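Long-range contact in HP0958 (Helicobacter pylori, PDB 3NA7), which probably acts in flagellar biogenesis as an export chaperone and post-transcriptional regulator, joining a long coiled-coil hairpin to a zinc-ribbon domain: residues H6-D17 with E174-R185. Residues are numbered along the deposited sequence; the frame is centred on the assembly and turned at random.
Sequences HLKQLIEISHLD and EPKIYSFYERIR
Y181 and D17 close the polar end of a helix-helix contact with an apolar middle, where the N-terminal helix of HP0958 meets the short helix between the coiled-coil hairpin and the zinc ribbon. The axes of segments 6-17 and 175-185 cross at -49° and come within 10.5 Å. At the H6 end, I177 lies across the imidazole, its CG1 over one face in a CH-pi contact 3.8 Å from the ring centroid, while H6 ND1 is hydrogen-bonded to G2 O. I177 CG2 then meets L10 CD2 at 3.6 Å, and L10 CD1 rests on Y181 CB. With its CG anti to the backbone N (chi1 173°), Y181 inserts as a knob among L10, I13, S14 and D17. Its OH donates to D17 OD2 over 2.8 Å; the acceptor uses its anti lone pair, and carboxylate and phenol ring are 8° from coplanar. The same carboxylate stacks on the R185 guanidinium, D17 OD1 lying 3.5 Å from R185 NH2, a salt bridge of charge alone. R185 NH1 instead bonds E182 OE2 at 2.8 Å, near the guanidinium plane. K166 of helix 91-171 also pairs with D17 OD1, and with R185 probably eases the closeness of the D17 and E182 carboxylates. I193 of strand 193-195 touches L10, S14 and Y181, I231 of strand 231-233 touches L10, and helix 91-171 meets L16 through I162 and L169 and Y178 through V170.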
loop_
_atom_site.group_PDB
_atom_site.type_symbol
_atom_site.label_atom_id
_atom_site.label_comp_id
_atom_site.label_asym_id
_atom_site.label_seq_id
_atom_site.Cartn_x
_atom_site.Cartn_y
_atom_site.Cartn_z
ATOM N N HIS A 6 -31.524 -31.133 3.478
ATOM C CA HIS A 6 -30.082 -31.013 3.315
ATOM C C HIS A 6 -29.729 -29.601 2.843
ATOM O O HIS A 6 -28.774 -28.989 3.338
ATOM C CB HIS A 6 -29.535 -32.086 2.371
ATOM C CG HIS A 6 -29.666 -33.484 2.903
ATOM N ND1 HIS A 6 -29.744 -34.591 2.083
ATOM C CD2 HIS A 6 -29.745 -33.951 4.172
ATOM C CE1 HIS A 6 -29.858 -35.681 2.824
ATOM N NE2 HIS A 6 -29.863 -35.320 4.095
ATOM N N LEU A 7 -30.542 -29.083 1.921
ATOM C CA LEU A 7 -30.455 -27.701 1.446
ATOM C C LEU A 7 -30.567 -26.691 2.585
ATOM O O LEU A 7 -29.741 -25.782 2.703
ATOM C CB LEU A 7 -31.540 -27.451 0.402
ATOM C CG LEU A 7 -31.633 -26.110 -0.321
ATOM C CD1 LEU A 7 -30.549 -25.998 -1.389
ATOM C CD2 LEU A 7 -33.003 -25.992 -0.967
ATOM N N LYS A 8 -31.577 -26.869 3.430
ATOM C CA LYS A 8 -31.750 -26.046 4.628
ATOM C C LYS A 8 -30.499 -26.083 5.495
ATOM O O LYS A 8 -30.028 -25.047 5.950
ATOM C CB LYS A 8 -32.984 -26.488 5.437
ATOM C CG LYS A 8 -33.250 -25.656 6.694
ATOM C CD LYS A 8 -34.703 -25.754 7.194
ATOM C CE LYS A 8 -35.004 -24.606 8.194
ATOM N NZ LYS A 8 -36.413 -24.591 8.737
ATOM N N GLN A 9 -29.962 -27.281 5.707
ATOM C CA GLN A 9 -28.783 -27.464 6.555
ATOM C C GLN A 9 -27.559 -26.725 6.055
ATOM O O GLN A 9 -26.841 -26.148 6.846
ATOM C CB GLN A 9 -28.467 -28.943 6.740
ATOM C CG GLN A 9 -29.117 -29.533 7.976
ATOM C CD GLN A 9 -28.942 -31.039 8.049
ATOM O OE1 GLN A 9 -29.305 -31.764 7.122
ATOM N NE2 GLN A 9 -28.402 -31.517 9.165
ATOM N N LEU A 10 -27.347 -26.745 4.743
ATOM C CA LEU A 10 -26.242 -26.051 4.084
ATOM C C LEU A 10 -26.436 -24.545 4.053
ATOM O O LEU A 10 -25.450 -23.794 4.110
ATOM C CB LEU A 10 -26.066 -26.547 2.643
ATOM C CG LEU A 10 -25.654 -28.010 2.467
ATOM C CD1 LEU A 10 -25.139 -28.273 1.050
ATOM C CD2 LEU A 10 -24.598 -28.374 3.476
ATOM N N ILE A 11 -27.689 -24.097 3.938
ATOM C CA ILE A 11 -27.979 -22.661 4.019
ATOM C C ILE A 11 -27.604 -22.134 5.399
ATOM O O ILE A 11 -26.897 -21.139 5.485
ATOM C CB ILE A 11 -29.436 -22.283 3.601
ATOM C CG1 ILE A 11 -29.618 -22.479 2.093
ATOM C CG2 ILE A 11 -29.753 -20.796 3.967
ATOM C CD1 ILE A 11 -31.066 -22.703 1.634
ATOM N N GLU A 12 -28.029 -22.803 6.472
ATOM C CA GLU A 12 -27.590 -22.388 7.816
ATOM C C GLU A 12 -26.066 -22.357 7.927
ATOM O O GLU A 12 -25.518 -21.390 8.430
ATOM C CB GLU A 12 -28.137 -23.277 8.937
ATOM C CG GLU A 12 -29.630 -23.569 8.895
ATOM C CD GLU A 12 -30.179 -24.001 10.249
ATOM O OE1 GLU A 12 -30.486 -23.111 11.079
ATOM O OE2 GLU A 12 -30.316 -25.223 10.473
ATOM N N ILE A 13 -25.379 -23.404 7.465
ATOM C CA ILE A 13 -23.925 -23.433 7.604
ATOM C C ILE A 13 -23.260 -22.310 6.799
ATOM O O ILE A 13 -22.351 -21.661 7.296
ATOM C CB ILE A 13 -23.307 -24.809 7.233
ATOM C CG1 ILE A 13 -23.795 -25.892 8.200
ATOM C CG2 ILE A 13 -21.756 -24.744 7.259
ATOM C CD1 ILE A 13 -23.848 -27.273 7.578
ATOM N N SER A 14 -23.724 -22.098 5.567
ATOM C CA SER A 14 -23.127 -21.128 4.653
ATOM C C SER A 14 -23.296 -19.711 5.173
ATOM O O SER A 14 -22.459 -18.848 4.899
ATOM C CB SER A 14 -23.734 -21.231 3.253
ATOM O OG SER A 14 -25.011 -20.599 3.200
ATOM N N HIS A 15 -24.365 -19.473 5.924
ATOM C CA HIS A 15 -24.538 -18.173 6.570
ATOM C C HIS A 15 -23.545 -17.923 7.700
ATOM O O HIS A 15 -23.104 -16.783 7.897
ATOM C CB HIS A 15 -25.994 -17.931 7.015
ATOM C CG HIS A 15 -26.882 -17.473 5.900
ATOM N ND1 HIS A 15 -28.096 -18.066 5.618
ATOM C CD2 HIS A 15 -26.709 -16.503 4.969
ATOM C CE1 HIS A 15 -28.631 -17.478 4.562
ATOM N NE2 HIS A 15 -27.814 -16.522 4.154
ATOM N N LEU A 16 -23.204 -18.975 8.440
ATOM C CA LEU A 16 -22.192 -18.860 9.498
ATOM C C LEU A 16 -20.790 -18.687 8.904
ATOM O O LEU A 16 -19.967 -17.973 9.462
ATOM C CB LEU A 16 -22.219 -20.068 10.433
ATOM C CG LEU A 16 -23.480 -20.321 11.267
ATOM C CD1 LEU A 16 -23.284 -21.572 12.082
ATOM C CD2 LEU A 16 -23.807 -19.167 12.189
ATOM N N ASP A 17 -20.518 -19.327 7.771
ATOM C CA ASP A 17 -19.266 -19.081 7.060
ATOM C C ASP A 17 -19.148 -17.616 6.616
ATOM O O ASP A 17 -18.093 -17.014 6.775
ATOM C CB ASP A 17 -19.099 -20.022 5.870
ATOM C CG ASP A 17 -18.581 -21.402 6.277
ATOM O OD1 ASP A 17 -17.792 -21.516 7.243
ATOM O OD2 ASP A 17 -18.969 -22.391 5.620
ATOM N N GLU A 174 -25.329 -34.771 7.103
ATOM C CA GLU A 174 -24.868 -35.941 6.362
ATOM C C GLU A 174 -23.469 -35.642 5.782
ATOM O O GLU A 174 -23.289 -34.645 5.070
ATOM C CB GLU A 174 -25.869 -36.271 5.261
ATOM C CG GLU A 174 -25.539 -37.503 4.432
ATOM C CD GLU A 174 -26.184 -38.771 4.959
ATOM O OE1 GLU A 174 -27.381 -38.700 5.303
ATOM O OE2 GLU A 174 -25.503 -39.834 5.016
ATOM N N PRO A 175 -22.474 -36.485 6.104
ATOM C CA PRO A 175 -21.102 -36.153 5.707
ATOM C C PRO A 175 -20.949 -35.935 4.217
ATOM O O PRO A 175 -20.252 -34.994 3.812
ATOM C CB PRO A 175 -20.298 -37.349 6.199
ATOM C CG PRO A 175 -21.065 -37.789 7.427
ATOM C CD PRO A 175 -22.512 -37.661 6.991
ATOM N N LYS A 176 -21.641 -36.732 3.409
ATOM C CA LYS A 176 -21.634 -36.526 1.955
ATOM C C LYS A 176 -22.152 -35.151 1.504
ATOM O O LYS A 176 -21.685 -34.621 0.510
ATOM C CB LYS A 176 -22.423 -37.623 1.233
ATOM C CG LYS A 176 -23.945 -37.425 1.191
ATOM C CD LYS A 176 -24.554 -38.022 -0.071
ATOM C CE LYS A 176 -25.964 -37.469 -0.359
ATOM N NZ LYS A 176 -27.051 -38.265 0.275
ATOM N N ILE A 177 -23.147 -34.614 2.209
ATOM C CA ILE A 177 -23.774 -33.342 1.861
ATOM C C ILE A 177 -22.821 -32.170 2.175
ATOM O O ILE A 177 -22.653 -31.241 1.374
ATOM C CB ILE A 177 -25.081 -33.153 2.678
ATOM C CG1 ILE A 177 -26.191 -34.142 2.223
ATOM C CG2 ILE A 177 -25.542 -31.699 2.655
ATOM C CD1 ILE A 177 -26.682 -33.972 0.781
ATOM N N TYR A 178 -22.223 -32.236 3.361
ATOM C CA TYR A 178 -21.233 -31.293 3.808
ATOM C C TYR A 178 -20.057 -31.185 2.834
ATOM O O TYR A 178 -19.644 -30.073 2.473
ATOM C CB TYR A 178 -20.755 -31.757 5.157
ATOM C CG TYR A 178 -19.575 -31.026 5.693
ATOM C CD1 TYR A 178 -19.619 -29.660 5.973
ATOM C CD2 TYR A 178 -18.416 -31.722 5.977
ATOM C CE1 TYR A 178 -18.508 -29.014 6.509
ATOM C CE2 TYR A 178 -17.332 -31.112 6.482
ATOM C CZ TYR A 178 -17.363 -29.767 6.751
ATOM O OH TYR A 178 -16.212 -29.232 7.272
ATOM N N SER A 179 -19.567 -32.345 2.391
ATOM C CA SER A 179 -18.406 -32.451 1.510
ATOM C C SER A 179 -18.678 -31.926 0.127
ATOM O O SER A 179 -17.775 -31.457 -0.561
ATOM C CB SER A 179 -17.972 -33.906 1.391
ATOM O OG SER A 179 -17.352 -34.298 2.591
ATOM N N PHE A 180 -19.926 -32.052 -0.292
ATOM C CA PHE A 180 -20.348 -31.541 -1.567
ATOM C C PHE A 180 -20.297 -30.017 -1.471
ATOM O O PHE A 180 -19.833 -29.347 -2.381
ATOM C CB PHE A 180 -21.777 -32.030 -1.849
ATOM C CG PHE A 180 -22.181 -31.903 -3.276
ATOM C CD1 PHE A 180 -21.777 -32.854 -4.215
ATOM C CD2 PHE A 180 -22.951 -30.823 -3.694
ATOM C CE1 PHE A 180 -22.148 -32.734 -5.568
ATOM C CE2 PHE A 180 -23.331 -30.690 -5.042
ATOM C CZ PHE A 180 -22.925 -31.647 -5.981
ATOM N N TYR A 181 -20.781 -29.493 -0.345
ATOM C CA TYR A 181 -20.659 -28.095 0.009
ATOM C C TYR A 181 -19.186 -27.649 0.037
ATOM O O TYR A 181 -18.802 -26.737 -0.710
ATOM C CB TYR A 181 -21.340 -27.821 1.362
ATOM C CG TYR A 181 -21.117 -26.415 1.888
ATOM C CD1 TYR A 181 -21.620 -25.304 1.194
ATOM C CD2 TYR A 181 -20.420 -26.195 3.073
ATOM C CE1 TYR A 181 -21.420 -24.003 1.663
ATOM C CE2 TYR A 181 -20.201 -24.903 3.551
ATOM C CZ TYR A 181 -20.709 -23.814 2.842
ATOM O OH TYR A 181 -20.516 -22.536 3.300
ATOM N N GLU A 182 -18.363 -28.299 0.856
ATOM C CA GLU A 182 -16.929 -27.925 0.942
ATOM C C GLU A 182 -16.168 -28.002 -0.382
ATOM O O GLU A 182 -15.391 -27.121 -0.686
ATOM C CB GLU A 182 -16.203 -28.675 2.051
ATOM C CG GLU A 182 -16.694 -28.281 3.460
ATOM C CD GLU A 182 -16.281 -26.856 3.876
ATOM O OE1 GLU A 182 -15.127 -26.450 3.628
ATOM O OE2 GLU A 182 -17.108 -26.143 4.468
ATOM N N ARG A 183 -16.429 -29.010 -1.202
ATOM C CA ARG A 183 -15.754 -29.080 -2.509
ATOM C C ARG A 183 -16.021 -27.817 -3.356
ATOM O O ARG A 183 -15.111 -27.266 -3.973
ATOM C CB ARG A 183 -16.174 -30.348 -3.254
ATOM C CG ARG A 183 -15.591 -30.494 -4.674
ATOM C CD ARG A 183 -15.861 -31.911 -5.232
ATOM N NE ARG A 183 -17.297 -32.196 -5.314
ATOM C CZ ARG A 183 -17.839 -33.355 -5.693
ATOM N NH1 ARG A 183 -17.085 -34.399 -6.042
ATOM N NH2 ARG A 183 -19.156 -33.467 -5.725
ATOM N N ILE A 184 -17.268 -27.349 -3.355
ATOM C CA ILE A 184 -17.610 -26.134 -4.095
ATOM C C ILE A 184 -17.050 -24.876 -3.429
ATOM O O ILE A 184 -16.574 -23.955 -4.101
ATOM C CB ILE A 184 -19.136 -26.064 -4.431
ATOM C CG1 ILE A 184 -19.427 -27.017 -5.604
ATOM C CG2 ILE A 184 -19.558 -24.612 -4.751
ATOM C CD1 ILE A 184 -20.756 -27.796 -5.558
ATOM N N ARG A 185 -17.075 -24.851 -2.104
ATOM C CA ARG A 185 -16.587 -23.697 -1.353
ATOM C C ARG A 185 -15.080 -23.410 -1.562
ATOM O O ARG A 185 -14.640 -22.240 -1.544
ATOM C CB ARG A 185 -16.926 -23.865 0.128
ATOM C CG ARG A 185 -16.497 -22.703 0.978
ATOM C CD ARG A 185 -17.116 -22.745 2.350
ATOM N NE ARG A 185 -16.318 -21.948 3.282
ATOM C CZ ARG A 185 -15.658 -22.421 4.340
ATOM N NH1 ARG A 185 -15.693 -23.710 4.656
ATOM N NH2 ARG A 185 -14.978 -21.577 5.105
#